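Long-range contacts in putative cell adhesion protein (Bacteroides fragilis, PDB 4H40), which probably serves as a fimbrillin-like pilus subunit of a human gut bacterium and is thought to take part in cell adhesion: residues V94-A99 against A123-S128; G54-L59 against A75-N80; E202-S207 against I267-N272; V238-A243 against A253-L258; D144-Q149 against I178-R183. All blocks are in the same frame, centred on the assembly; numbering follows the deposited sequence.

Contact 1: residues V94-A99 against A123-S128; sequences VDDNGA and AKALNS
Two loops meet here, the Asp95-Gly98 type I turn that joins strands 88-94 and 100-102, and the chain leaving strand 113-121 at Ala123-Ala125. One direct hydrogen bond ties them: Ala125 N donates to Asp96 O over 2.9 Å, with a nearly straight N-H...O angle of 167°. Beside it the Asp96 side chain touches the alanine methyl, OD1 lying 3.5 Å from Ala125 CB. Gly98 has a positive phi (87°), and its CA lies 3.3 Å from Ala123 O, a CA-H...O contact made where the two backbones lie close, with no Gly98 side chain to come between. At the start of the segment, Val94 CG2 packs on Ala123 CB at 3.9 Å. The Lys124 side chain runs past Asn97, with CE 3.9 Å from Asn97 ND2, and its ammonium goes on to a salt bridge with Glu138. The turn itself is braced from within, since Asp95 OD1 accepts a bond from Ala99 N (2.8 Å), met from above the carboxylate plane. Strand 56-62 passes next to both loops: the Thr56 hydroxyl bonds to Gly98 O and Ala123 N, Arg58 reaches Ala123 O and Lys124 O, and Val94 also rests on Ala75 of strand 74-79.

Contact 2: residues G54-L59 against A75-N80; sequences GSTIRL and AYLVRN
Segments 54-59 and 75-80 run antiparallel, with strand axes 4.7 Å apart and 152° between their directions; Ile57 and Tyr76 form the hydrogen-bonded pair, flanked by the non-hydrogen-bonded pairs Thr56-Leu77 and Arg58-Ala75. Tyr76 N gives its hydrogen to Ile57 O (2.8 Å) and Ile57 N returns one to Tyr76 O. Backbone bonds continue ahead of the first strand's start: Val78 N donates to Ser55 O and Gly54 N to Val78 O. On the face of Ile57 and Tyr76, Ile57 has CG1 between the backbone N and the carbonyl carbon (chi1 71°), and this branch meets Tyr76 CB at 3.9 Å. Ile57 CD1 and Leu59 CD2 both approach the tyrosine ring obliquely, Leu59 CD2 reaching Tyr76 CE1 at 4.2 Å. On this side too, Val78 CG2 lies 3.5 Å from Ser55 OG, a hydroxyl bonded to Glu52 O. The two strands are the arms of a beta hairpin, 56-62 with 74-79, in the fimbrillin-like fold; strand 113-121 pairs with the first arm and strand 88-94 with the second. On the other face the Leu77 side chain slants across that of Thr56, with Leu77 CD1 3.4 Å from Gly54 O. At the open end the Arg79 guanidinium lays one face over Gly54 CA, which sits 3.7 Å from Arg79 NH1, while that nitrogen makes a salt bridge with Asp53.

Contact 3: residues E202-S207 against I267-N272; sequences EGIEIS and ISVLLN
Asn272 curls its amide back onto Gly203 O, so that this one carbonyl is gripped twice by the same residue. ND2 donates over 2.7 Å with Gly203 O close to the amide plane, and Asn272 N donates from the opposite face of the carbonyl plane. A chi1 of -57° sets Asn272 CG anti to the carbonyl carbon; the amide also touches Glu202 CB, 3.6 Å from Asn272 ND2. Beyond this clamp the antiparallel strands are joined by regular backbone bonds, paired at Glu205-Leu270 and at Ser207-Ser268, where Ser268 N to Ser207 O is weak. On the face of Ile204, Ile206, Val269 and Leu271, Ile204 and Leu271 lie side by side and point the same way, Ile204 CG1 being 4.1 Å from Leu271 CG. The other branch of Ile204, CG2, slants across to Val269 CG1 at 3.9 Å. Two residues on, Ile206 CG2 meets Ile267 CG2 in a similar slanting contact at 3.9 Å. On the reverse face Ser268 OG touches Ser207 CB (3.6 Å), and a water donates to Glu205 OE1 (2.9 Å), while Glu205 OE2 is in a salt bridge with Arg239. These are the two inner strands of a four-stranded antiparallel sheet, flanked by 237-240 and 278-287, and their aliphatic face packs against Phe186 and Val188 of strand 177-190 and Ala253 and Thr255 of strand 251-257.

Contact 4: residues V238-A243 against A253-L258; sequences VRITQA and AHTGVL
Ile240 and Val238 face Ala253, Thr255 and Val257 across the interior between two layers of a beta sandwich. Strand 237-240 is an outer strand of a four-stranded antiparallel sheet, whereas strand 251-257 pairs with 177-190 in the layer opposite. The axes of the two short segments come no nearer than 7.6 Å and run at 155°, a spacing filled by side chains and not by backbone pairing. Ile240 does most of the filling. Its CG2, anti to the backbone N, presses on Ala253 CB at 3.7 Å and also lies near His254 O. The other branch leans obliquely over Thr255, with Ile240 CG1 3.7 Å from Thr255 CB and Ile240 CD1 close to Thr255 CG2. Val238 reaches toward the threonine tip to tip, CG2 to Thr255 OG1 at 4.1 Å, and crosses Val257 at about a right angle, CG1 to CG1 at 4.2 Å. A water bridges the segments in place of direct polar bonds: it lies 2.8 Å from Thr255 OG1 and donates to Arg239 O, giving the hydroxyl a polar partner among the methyls. Toward Ala243 the gap between the backbones narrows, from 8.1 Å between Val238 CA and Val257 CA to 4.6 Å between Ala243 CA and Ala253 CA, as the chain passes over to pair with strand 251-257 at 244-245. Face-to-face packing of two sheets through apolar side chains is what defines a beta sandwich, in keeping with the transthyretin clan to which the fimbrillin-like family belongs.

Contact 5: residues D144-Q149 against I178-R183; sequences DDRYTQ and INQTAR
An Asx turn at Asp144, set in the type I turn Asp144-Tyr147, offers its carboxylate to Gln180 across the contact. Gln180 NE2 donates to Asp144 OD2 over 2.9 Å, on the anti side and 28° out of the carboxylate plane; the same nitrogen also donates to Ile178 O. Amide and carboxylate planes stand 54° apart as the two side chains slide past each other in opposite directions. Arg146 holds the acid side-on: NE meets Asp144 OD1 in a straight salt bridge of 2.7 Å, and NH2 meets Asp144 OD2 at 2.9 Å, each on a syn lone pair. The anti lone pair of OD1 takes Arg146 N, which closes the Asx turn. With a water also donating to OD2, this buried carboxylate is richly satisfied, consistent with a charged acid. Next to it Asp144 CB rests on Ile178 CG2 at 3.4 Å. Tyr147, its ring covered on one face by Arg146 CB, brings CE2 to 4.1 Å from Ile178 CD1. A further water links Arg146 NH2 to Gln180 O. Strand 141-142 pairs with 177-190 through Ile178 and Ala142, and a backbone bond joins Gln180 to Leu140 just before it, while Tyr24 of strand 23-24 packs on Ile178.

In the fold
Along the chain, contact 2 comes first, then contact 1, contact 5 and finally contact 3, whose loop encloses contact 4. The first two lie 12 Å apart between centres and touch, the loops of contact 1 docking on the hairpin 56-62/74-79 that carries contact 2. Contacts 3 and 4 touch as well, their centres 9 Å apart, through the neighbouring strands 197-207 and 237-240. Contacts 2 and 3 lie on opposite sides of the chain's centre, about 32 Å apart between centres. Contact 5 is the most central; strand 177-190 runs from it toward contact 4, where Ala182 N probably bonds to Val257 O. This long, interrupted strand thus appears to link the two beta-rich halves of one elongated fimbrillin-like chain.

Contact 1: residues V94-A99 against A123-S128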
# COMPACT_ATOMS: atom_id res chain seq x y z
N VAL B 94 16.62 39.14 -7.64
CA VAL B 94 16.03 38.21 -6.68
C VAL B 94 16.88 38.08 -5.41
O VAL B 94 18.05 38.48 -5.39
CB VAL B 94 15.76 36.81 -7.30
CG1 VAL B 94 14.65 36.86 -8.34
CG2 VAL B 94 17.04 36.18 -7.86
N ASP B 95 16.26 37.50 -4.37
CA ASP B 95 16.91 37.16 -3.11
C ASP B 95 17.59 35.78 -3.31
O ASP B 95 17.45 35.18 -4.39
CB ASP B 95 15.91 37.18 -1.92
CG ASP B 95 14.79 36.14 -1.90
OD1 ASP B 95 14.76 35.26 -2.79
OD2 ASP B 95 13.93 36.20 -0.98
N ASP B 96 18.28 35.25 -2.29
CA ASP B 96 18.97 33.96 -2.42
C ASP B 96 17.99 32.78 -2.62
O ASP B 96 18.40 31.73 -3.12
CB ASP B 96 19.90 33.71 -1.22
CG ASP B 96 21.18 34.55 -1.22
OD1 ASP B 96 21.38 35.35 -2.17
OD2 ASP B 96 22.01 34.37 -0.29
N ASN B 97 16.69 32.98 -2.33
CA ASN B 97 15.67 31.95 -2.49
C ASN B 97 14.95 32.04 -3.84
O ASN B 97 14.09 31.21 -4.12
CB ASN B 97 14.67 32.01 -1.34
CG ASN B 97 15.28 31.59 -0.02
OD1 ASN B 97 15.32 32.36 0.95
ND2 ASN B 97 15.82 30.36 0.04
N GLY B 98 15.31 33.03 -4.65
CA GLY B 98 14.73 33.25 -5.97
C GLY B 98 13.47 34.08 -6.04
O GLY B 98 12.83 34.13 -7.10
N ALA B 99 13.09 34.75 -4.95
CA ALA B 99 11.91 35.62 -4.93
C ALA B 99 12.29 37.02 -5.44
O ALA B 99 13.37 37.50 -5.06
CB ALA B 99 11.34 35.71 -3.53
N ALA B 123 14.93 31.02 -9.11
CA ALA B 123 16.25 31.62 -9.36
C ALA B 123 17.08 31.69 -8.07
O ALA B 123 17.54 32.78 -7.68
CB ALA B 123 16.09 33.00 -9.98
N LYS B 124 17.25 30.53 -7.41
CA LYS B 124 18.01 30.39 -6.16
C LYS B 124 19.48 30.73 -6.38
O LYS B 124 20.00 30.54 -7.48
CB LYS B 124 17.86 28.97 -5.56
CG LYS B 124 16.48 28.68 -5.01
CD LYS B 124 16.48 27.40 -4.17
CE LYS B 124 15.92 27.66 -2.80
NZ LYS B 124 16.34 26.62 -1.83
N ALA B 125 20.15 31.24 -5.34
CA ALA B 125 21.57 31.60 -5.40
C ALA B 125 22.47 30.36 -5.37
O ALA B 125 22.16 29.37 -4.70
CB ALA B 125 21.91 32.52 -4.24
N LEU B 126 23.57 30.41 -6.12
CA LEU B 126 24.52 29.31 -6.18
C LEU B 126 25.37 29.30 -4.92
O LEU B 126 25.77 30.36 -4.44
CB LEU B 126 25.42 29.39 -7.42
CG LEU B 126 24.73 29.38 -8.78
CD1 LEU B 126 25.63 29.96 -9.84
CD2 LEU B 126 24.27 28.00 -9.16
N ASN B 127 25.63 28.10 -4.38
CA ASN B 127 26.46 27.95 -3.20
C ASN B 127 27.95 27.84 -3.61
O ASN B 127 28.27 27.98 -4.80
CB ASN B 127 25.99 26.75 -2.35
CG ASN B 127 26.04 25.39 -3.01
OD1 ASN B 127 26.75 25.14 -3.99
ND2 ASN B 127 25.30 24.44 -2.45
N SER B 128 28.85 27.63 -2.63
CA SER B 128 30.30 27.53 -2.84
C SER B 128 30.70 26.41 -3.83
O SER B 128 31.65 26.58 -4.60
CB SER B 128 31.01 27.30 -1.51
OG SER B 128 30.47 26.19 -0.81

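Contact 2: residues G54-L59 against A75-N80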
# COMPACT_ATOMS: atom_id res chain seq x y z
N GLY B 54 4.78 34.11 -12.99
CA GLY B 54 5.29 34.65 -11.72
C GLY B 54 6.49 33.92 -11.16
O GLY B 54 7.10 34.39 -10.19
N SER B 55 6.84 32.76 -11.74
CA SER B 55 8.01 31.99 -11.33
C SER B 55 9.27 32.66 -11.85
O SER B 55 9.19 33.52 -12.73
CB SER B 55 7.92 30.54 -11.83
OG SER B 55 8.09 30.43 -13.22
N THR B 56 10.42 32.32 -11.26
CA THR B 56 11.68 32.91 -11.68
C THR B 56 12.61 31.84 -12.18
O THR B 56 12.50 30.68 -11.75
CB THR B 56 12.36 33.71 -10.54
OG1 THR B 56 12.66 32.85 -9.44
CG2 THR B 56 11.55 34.91 -10.08
N ILE B 57 13.50 32.20 -13.11
CA ILE B 57 14.52 31.30 -13.63
C ILE B 57 15.86 31.99 -13.47
O ILE B 57 15.93 33.20 -13.63
CB ILE B 57 14.29 30.78 -15.09
CG1 ILE B 57 14.47 31.84 -16.16
CG2 ILE B 57 12.96 30.06 -15.29
CD1 ILE B 57 15.65 31.57 -17.00
N ARG B 58 16.90 31.23 -13.14
CA ARG B 58 18.29 31.70 -13.09
C ARG B 58 19.07 31.13 -14.27
O ARG B 58 19.10 29.92 -14.47
CB ARG B 58 19.01 31.34 -11.78
CG ARG B 58 20.54 31.60 -11.86
CD ARG B 58 21.27 31.50 -10.54
NE ARG B 58 20.67 32.35 -9.52
CZ ARG B 58 20.99 33.62 -9.29
NH1 ARG B 58 21.94 34.21 -10.01
NH2 ARG B 58 20.37 34.31 -8.35
N LEU B 59 19.73 32.00 -15.01
CA LEU B 59 20.58 31.60 -16.10
C LEU B 59 22.00 31.57 -15.56
O LEU B 59 22.48 32.61 -15.10
CB LEU B 59 20.38 32.61 -17.25
CG LEU B 59 20.89 32.26 -18.64
CD1 LEU B 59 20.08 31.16 -19.27
CD2 LEU B 59 20.78 33.46 -19.53
N ALA B 75 18.88 36.56 -13.48
CA ALA B 75 17.58 36.08 -13.04
C ALA B 75 16.47 36.70 -13.88
O ALA B 75 16.57 37.86 -14.29
CB ALA B 75 17.37 36.42 -11.58
N TYR B 76 15.41 35.91 -14.17
CA TYR B 76 14.30 36.39 -15.00
C TYR B 76 12.95 36.11 -14.36
O TYR B 76 12.83 35.13 -13.63
CB TYR B 76 14.34 35.74 -16.39
CG TYR B 76 15.51 36.19 -17.22
CD1 TYR B 76 16.74 35.54 -17.14
CD2 TYR B 76 15.40 37.25 -18.11
CE1 TYR B 76 17.83 35.94 -17.90
CE2 TYR B 76 16.49 37.68 -18.87
CZ TYR B 76 17.71 37.02 -18.77
OH TYR B 76 18.78 37.37 -19.54
N LEU B 77 11.94 36.97 -14.64
CA LEU B 77 10.58 36.78 -14.15
C LEU B 77 9.72 36.29 -15.32
O LEU B 77 9.84 36.80 -16.44
CB LEU B 77 10.00 38.06 -13.52
CG LEU B 77 8.57 37.96 -12.96
CD1 LEU B 77 8.52 37.15 -11.68
CD2 LEU B 77 8.00 39.31 -12.72
N VAL B 78 8.93 35.25 -15.08
CA VAL B 78 8.08 34.64 -16.10
C VAL B 78 6.70 35.32 -16.08
O VAL B 78 6.10 35.49 -15.01
CB VAL B 78 7.95 33.10 -15.90
CG1 VAL B 78 7.02 32.46 -16.94
CG2 VAL B 78 9.31 32.41 -15.90
N ARG B 79 6.22 35.69 -17.27
CA ARG B 79 4.89 36.24 -17.50
C ARG B 79 4.37 35.64 -18.80
O ARG B 79 4.95 35.85 -19.87
CB ARG B 79 4.84 37.79 -17.53
CG ARG B 79 5.08 38.51 -16.20
CD ARG B 79 4.08 38.21 -15.09
NE ARG B 79 4.59 38.70 -13.81
CZ ARG B 79 4.11 38.36 -12.62
NH1 ARG B 79 3.09 37.51 -12.52
NH2 ARG B 79 4.65 38.85 -11.51
N ASN B 80 3.30 34.83 -18.68
CA ASN B 80 2.65 34.16 -19.80
C ASN B 80 1.80 35.19 -20.57
O ASN B 80 0.58 35.06 -20.70
CB ASN B 80 1.82 32.97 -19.31
CG ASN B 80 2.66 31.78 -18.88
OD1 ASN B 80 3.89 31.75 -18.99
ND2 ASN B 80 2.00 30.77 -18.37

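Contact 3: residues E202-S207 against I267-N272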
# COMPACT_ATOMS: atom_id res chain seq x y z
N GLU B 202 -1.01 22.42 12.63
CA GLU B 202 0.00 21.36 12.58
C GLU B 202 0.07 20.70 11.17
O GLU B 202 1.10 20.12 10.85
CB GLU B 202 -0.26 20.29 13.66
CG GLU B 202 -0.18 20.75 15.11
CD GLU B 202 -1.38 21.49 15.69
OE1 GLU B 202 -2.44 21.55 15.03
OE2 GLU B 202 -1.25 22.03 16.81
N GLY B 203 -1.01 20.78 10.39
CA GLY B 203 -1.12 20.23 9.04
C GLY B 203 -0.69 18.78 8.88
O GLY B 203 -0.92 17.95 9.77
N ILE B 204 -0.04 18.48 7.76
CA ILE B 204 0.47 17.14 7.45
C ILE B 204 1.99 17.11 7.63
O ILE B 204 2.70 17.86 6.95
CB ILE B 204 0.03 16.70 6.02
CG1 ILE B 204 -1.50 16.61 5.92
CG2 ILE B 204 0.73 15.39 5.58
CD1 ILE B 204 -2.00 16.72 4.59
N GLU B 205 2.46 16.28 8.55
CA GLU B 205 3.88 16.12 8.83
C GLU B 205 4.38 14.75 8.32
O GLU B 205 3.88 13.69 8.72
CB GLU B 205 4.18 16.31 10.31
CG GLU B 205 5.67 16.32 10.61
CD GLU B 205 6.05 16.92 11.94
OE1 GLU B 205 5.42 16.56 12.97
OE2 GLU B 205 7.01 17.73 11.96
N ILE B 206 5.31 14.81 7.37
CA ILE B 206 6.00 13.69 6.76
C ILE B 206 7.34 13.57 7.52
O ILE B 206 8.03 14.56 7.71
CB ILE B 206 6.14 13.94 5.23
CG1 ILE B 206 4.75 14.26 4.61
CG2 ILE B 206 6.83 12.76 4.52
CD1 ILE B 206 4.76 14.63 3.17
N SER B 207 7.64 12.38 8.04
CA SER B 207 8.82 12.09 8.86
C SER B 207 9.57 10.88 8.34
O SER B 207 8.96 9.98 7.76
CB SER B 207 8.40 11.83 10.31
OG SER B 207 8.21 13.02 11.05
N ILE B 267 8.41 5.66 6.47
CA ILE B 267 8.10 7.08 6.33
C ILE B 267 6.73 7.24 6.99
O ILE B 267 5.77 6.64 6.51
CB ILE B 267 8.14 7.58 4.84
CG1 ILE B 267 9.59 7.63 4.31
CG2 ILE B 267 7.47 8.96 4.70
CD1 ILE B 267 9.72 7.66 2.81
N SER B 268 6.64 7.97 8.13
CA SER B 268 5.36 8.23 8.77
C SER B 268 4.79 9.55 8.23
O SER B 268 5.53 10.49 7.92
CB SER B 268 5.47 8.26 10.29
OG SER B 268 5.68 9.55 10.82
N VAL B 269 3.47 9.56 8.06
CA VAL B 269 2.68 10.68 7.57
C VAL B 269 1.59 10.96 8.63
O VAL B 269 0.69 10.14 8.81
CB VAL B 269 2.09 10.42 6.16
CG1 VAL B 269 1.17 11.55 5.73
CG2 VAL B 269 3.19 10.23 5.13
N LEU B 270 1.72 12.08 9.36
CA LEU B 270 0.72 12.47 10.37
C LEU B 270 -0.19 13.56 9.84
O LEU B 270 0.26 14.66 9.58
CB LEU B 270 1.38 12.97 11.65
CG LEU B 270 1.89 11.99 12.65
CD1 LEU B 270 2.48 12.76 13.80
CD2 LEU B 270 0.79 11.12 13.16
N LEU B 271 -1.48 13.27 9.74
CA LEU B 271 -2.47 14.22 9.28
C LEU B 271 -3.20 14.78 10.47
O LEU B 271 -3.82 14.02 11.20
CB LEU B 271 -3.44 13.56 8.29
CG LEU B 271 -2.80 12.94 7.04
CD1 LEU B 271 -2.44 11.48 7.26
CD2 LEU B 271 -3.70 13.05 5.87
N ASN B 272 -3.07 16.09 10.70
CA ASN B 272 -3.73 16.82 11.78
C ASN B 272 -4.87 17.58 11.16
O ASN B 272 -4.65 18.56 10.43
CB ASN B 272 -2.75 17.74 12.49
CG ASN B 272 -1.56 17.01 13.02
OD1 ASN B 272 -1.61 16.43 14.09
ND2 ASN B 272 -0.47 17.01 12.28
O HOH W 1 2.59 16.68 13.73

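Contact 4: residues V238-A243 against A253-L258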
# COMPACT_ATOMS: atom_id res chain seq x y z
N VAL B 238 9.23 17.16 7.21
CA VAL B 238 8.68 18.30 6.49
C VAL B 238 7.18 18.47 6.88
O VAL B 238 6.49 17.48 7.14
CB VAL B 238 8.93 18.26 4.95
CG1 VAL B 238 8.16 17.14 4.26
CG2 VAL B 238 8.61 19.60 4.33
N ARG B 239 6.71 19.72 7.01
CA ARG B 239 5.33 20.01 7.35
C ARG B 239 4.59 20.72 6.21
O ARG B 239 5.11 21.69 5.64
CB ARG B 239 5.30 20.85 8.63
CG ARG B 239 3.91 21.01 9.21
CD ARG B 239 3.86 21.85 10.47
NE ARG B 239 4.76 21.40 11.55
CZ ARG B 239 4.50 20.39 12.39
NH1 ARG B 239 3.39 19.67 12.25
NH2 ARG B 239 5.36 20.08 13.34
N ILE B 240 3.41 20.22 5.84
CA ILE B 240 2.52 20.84 4.85
C ILE B 240 1.48 21.54 5.68
O ILE B 240 0.81 20.89 6.47
CB ILE B 240 1.89 19.87 3.81
CG1 ILE B 240 2.92 18.84 3.23
CG2 ILE B 240 1.21 20.66 2.70
CD1 ILE B 240 2.26 17.68 2.40
N THR B 241 1.40 22.87 5.60
CA THR B 241 0.45 23.65 6.39
C THR B 241 -0.70 24.14 5.51
O THR B 241 -1.77 24.46 6.03
CB THR B 241 1.17 24.82 7.10
OG1 THR B 241 2.10 25.44 6.20
CG2 THR B 241 1.91 24.38 8.34
N GLN B 242 -0.49 24.16 4.19
CA GLN B 242 -1.47 24.70 3.26
C GLN B 242 -2.08 23.62 2.36
O GLN B 242 -1.38 22.74 1.87
CB GLN B 242 -0.84 25.81 2.40
CG GLN B 242 -0.69 27.12 3.15
CD GLN B 242 0.68 27.72 2.95
OE1 GLN B 242 1.10 28.06 1.82
NE2 GLN B 242 1.41 27.87 4.05
N ALA B 243 -3.39 23.72 2.15
CA ALA B 243 -4.16 22.81 1.31
C ALA B 243 -5.15 23.60 0.49
O ALA B 243 -5.47 24.71 0.85
CB ALA B 243 -4.87 21.78 2.17
N ALA B 253 -3.16 18.55 -0.45
CA ALA B 253 -1.90 19.04 0.09
C ALA B 253 -0.76 18.37 -0.64
O ALA B 253 -0.85 17.19 -0.95
CB ALA B 253 -1.83 18.80 1.59
N HIS B 254 0.27 19.12 -1.00
CA HIS B 254 1.44 18.57 -1.67
C HIS B 254 2.72 19.23 -1.17
O HIS B 254 2.69 20.29 -0.55
CB HIS B 254 1.33 18.68 -3.20
CG HIS B 254 1.29 20.09 -3.72
ND1 HIS B 254 2.39 20.67 -4.31
CD2 HIS B 254 0.27 20.97 -3.73
CE1 HIS B 254 2.01 21.88 -4.67
NE2 HIS B 254 0.75 22.11 -4.32
N THR B 255 3.84 18.56 -1.39
CA THR B 255 5.14 19.06 -1.00
C THR B 255 6.21 18.35 -1.78
O THR B 255 5.99 17.23 -2.28
CB THR B 255 5.39 18.92 0.52
OG1 THR B 255 6.40 19.82 0.89
CG2 THR B 255 5.76 17.51 0.95
N GLY B 256 7.37 18.99 -1.84
CA GLY B 256 8.55 18.42 -2.45
C GLY B 256 9.28 17.65 -1.38
O GLY B 256 9.25 18.04 -0.21
N VAL B 257 9.90 16.54 -1.77
CA VAL B 257 10.74 15.75 -0.88
C VAL B 257 11.98 15.37 -1.68
O VAL B 257 11.90 15.15 -2.89
CB VAL B 257 10.05 14.53 -0.18
CG1 VAL B 257 8.94 14.98 0.76
CG2 VAL B 257 9.51 13.52 -1.17
N LEU B 258 13.12 15.37 -1.03
CA LEU B 258 14.36 15.03 -1.71
C LEU B 258 14.38 13.55 -2.06
O LEU B 258 13.86 12.77 -1.25
CB LEU B 258 15.56 15.35 -0.81
CG LEU B 258 15.82 16.80 -0.43
CD1 LEU B 258 16.94 16.86 0.59
CD2 LEU B 258 16.19 17.62 -1.65
O HOH W 2 5.95 21.68 2.95
O HOH W 3 -0.24 22.24 -0.32

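Contact 5: residues D144-Q149 against I178-R183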
# COMPACT_ATOMS: atom_id res chain seq x y z
N ASP B 144 18.88 18.97 -16.56
CA ASP B 144 19.13 17.59 -16.14
C ASP B 144 19.90 16.87 -17.22
O ASP B 144 19.40 16.72 -18.34
CB ASP B 144 17.83 16.86 -15.83
CG ASP B 144 17.95 15.86 -14.71
OD1 ASP B 144 18.75 14.92 -14.84
OD2 ASP B 144 17.21 15.99 -13.72
N ASP B 145 21.11 16.41 -16.89
CA ASP B 145 21.96 15.71 -17.85
C ASP B 145 21.55 14.24 -18.01
O ASP B 145 22.08 13.55 -18.89
CB ASP B 145 23.43 15.85 -17.45
CG ASP B 145 24.09 17.17 -17.81
OD1 ASP B 145 23.45 17.99 -18.53
OD2 ASP B 145 25.26 17.39 -17.40
N ARG B 146 20.58 13.78 -17.22
CA ARG B 146 20.10 12.40 -17.29
C ARG B 146 19.29 12.16 -18.57
O ARG B 146 19.23 11.03 -19.03
CB ARG B 146 19.26 12.02 -16.05
CG ARG B 146 20.12 11.76 -14.81
CD ARG B 146 19.29 11.63 -13.53
NE ARG B 146 18.81 12.93 -13.04
CZ ARG B 146 18.36 13.16 -11.81
NH1 ARG B 146 18.33 12.18 -10.91
NH2 ARG B 146 17.94 14.36 -11.47
N TYR B 147 18.68 13.21 -19.14
CA TYR B 147 17.86 13.10 -20.35
C TYR B 147 18.35 14.05 -21.40
O TYR B 147 18.81 15.14 -21.06
CB TYR B 147 16.36 13.33 -20.07
CG TYR B 147 15.91 12.74 -18.76
CD1 TYR B 147 15.69 11.38 -18.62
CD2 TYR B 147 15.79 13.54 -17.62
CE1 TYR B 147 15.33 10.82 -17.39
CE2 TYR B 147 15.44 12.99 -16.39
CZ TYR B 147 15.21 11.63 -16.28
OH TYR B 147 14.85 11.09 -15.07
N THR B 148 18.29 13.65 -22.67
CA THR B 148 18.80 14.45 -23.79
C THR B 148 18.02 15.74 -23.98
O THR B 148 18.61 16.80 -24.27
CB THR B 148 18.84 13.62 -25.09
OG1 THR B 148 17.52 13.20 -25.43
CG2 THR B 148 19.74 12.41 -24.99
N GLN B 149 16.69 15.67 -23.78
CA GLN B 149 15.76 16.78 -23.98
C GLN B 149 16.06 17.98 -23.04
O GLN B 149 15.91 19.14 -23.46
CB GLN B 149 14.31 16.29 -23.76
CG GLN B 149 13.79 15.34 -24.85
CD GLN B 149 14.09 13.86 -24.63
OE1 GLN B 149 14.64 13.43 -23.59
NE2 GLN B 149 13.70 13.04 -25.58
N ILE B 178 13.27 20.24 -15.80
CA ILE B 178 12.58 19.12 -15.16
C ILE B 178 12.91 19.14 -13.68
O ILE B 178 13.91 19.75 -13.28
CB ILE B 178 13.00 17.80 -15.89
CG1 ILE B 178 12.17 16.56 -15.48
CG2 ILE B 178 14.53 17.56 -15.89
CD1 ILE B 178 12.13 15.48 -16.48
N ASN B 179 12.04 18.52 -12.88
CA ASN B 179 12.12 18.45 -11.41
C ASN B 179 13.31 17.67 -10.89
O ASN B 179 13.58 16.55 -11.34
CB ASN B 179 10.86 17.83 -10.85
CG ASN B 179 9.73 18.81 -10.78
OD1 ASN B 179 9.73 19.72 -9.95
ND2 ASN B 179 8.81 18.67 -11.71
N GLN B 180 13.95 18.25 -9.88
CA GLN B 180 15.11 17.66 -9.22
C GLN B 180 14.72 16.93 -7.96
O GLN B 180 15.50 16.12 -7.47
CB GLN B 180 16.16 18.75 -8.90
CG GLN B 180 16.71 19.44 -10.16
CD GLN B 180 17.16 18.46 -11.21
OE1 GLN B 180 18.15 17.74 -11.06
NE2 GLN B 180 16.38 18.34 -12.27
N THR B 181 13.49 17.16 -7.49
CA THR B 181 12.98 16.53 -6.28
C THR B 181 11.79 15.63 -6.57
O THR B 181 11.18 15.68 -7.64
CB THR B 181 12.57 17.59 -5.22
OG1 THR B 181 11.35 18.17 -5.58
CG2 THR B 181 13.56 18.67 -5.04
N ALA B 182 11.41 14.83 -5.56
CA ALA B 182 10.22 14.03 -5.62
C ALA B 182 9.08 14.91 -5.14
O ALA B 182 9.31 15.99 -4.58
CB ALA B 182 10.38 12.81 -4.72
N ARG B 183 7.85 14.47 -5.35
CA ARG B 183 6.65 15.17 -4.92
C ARG B 183 5.72 14.20 -4.25
O ARG B 183 5.54 13.08 -4.74
CB ARG B 183 5.98 15.83 -6.12
CG ARG B 183 4.70 16.57 -5.75
CD ARG B 183 4.08 17.24 -6.94
NE ARG B 183 2.64 17.33 -6.79
CZ ARG B 183 1.96 18.47 -6.83
NH1 ARG B 183 2.59 19.62 -7.03
NH2 ARG B 183 0.64 18.46 -6.68
O HOH W 4 14.73 14.69 -12.99
O HOH W 5 17.79 15.09 -8.59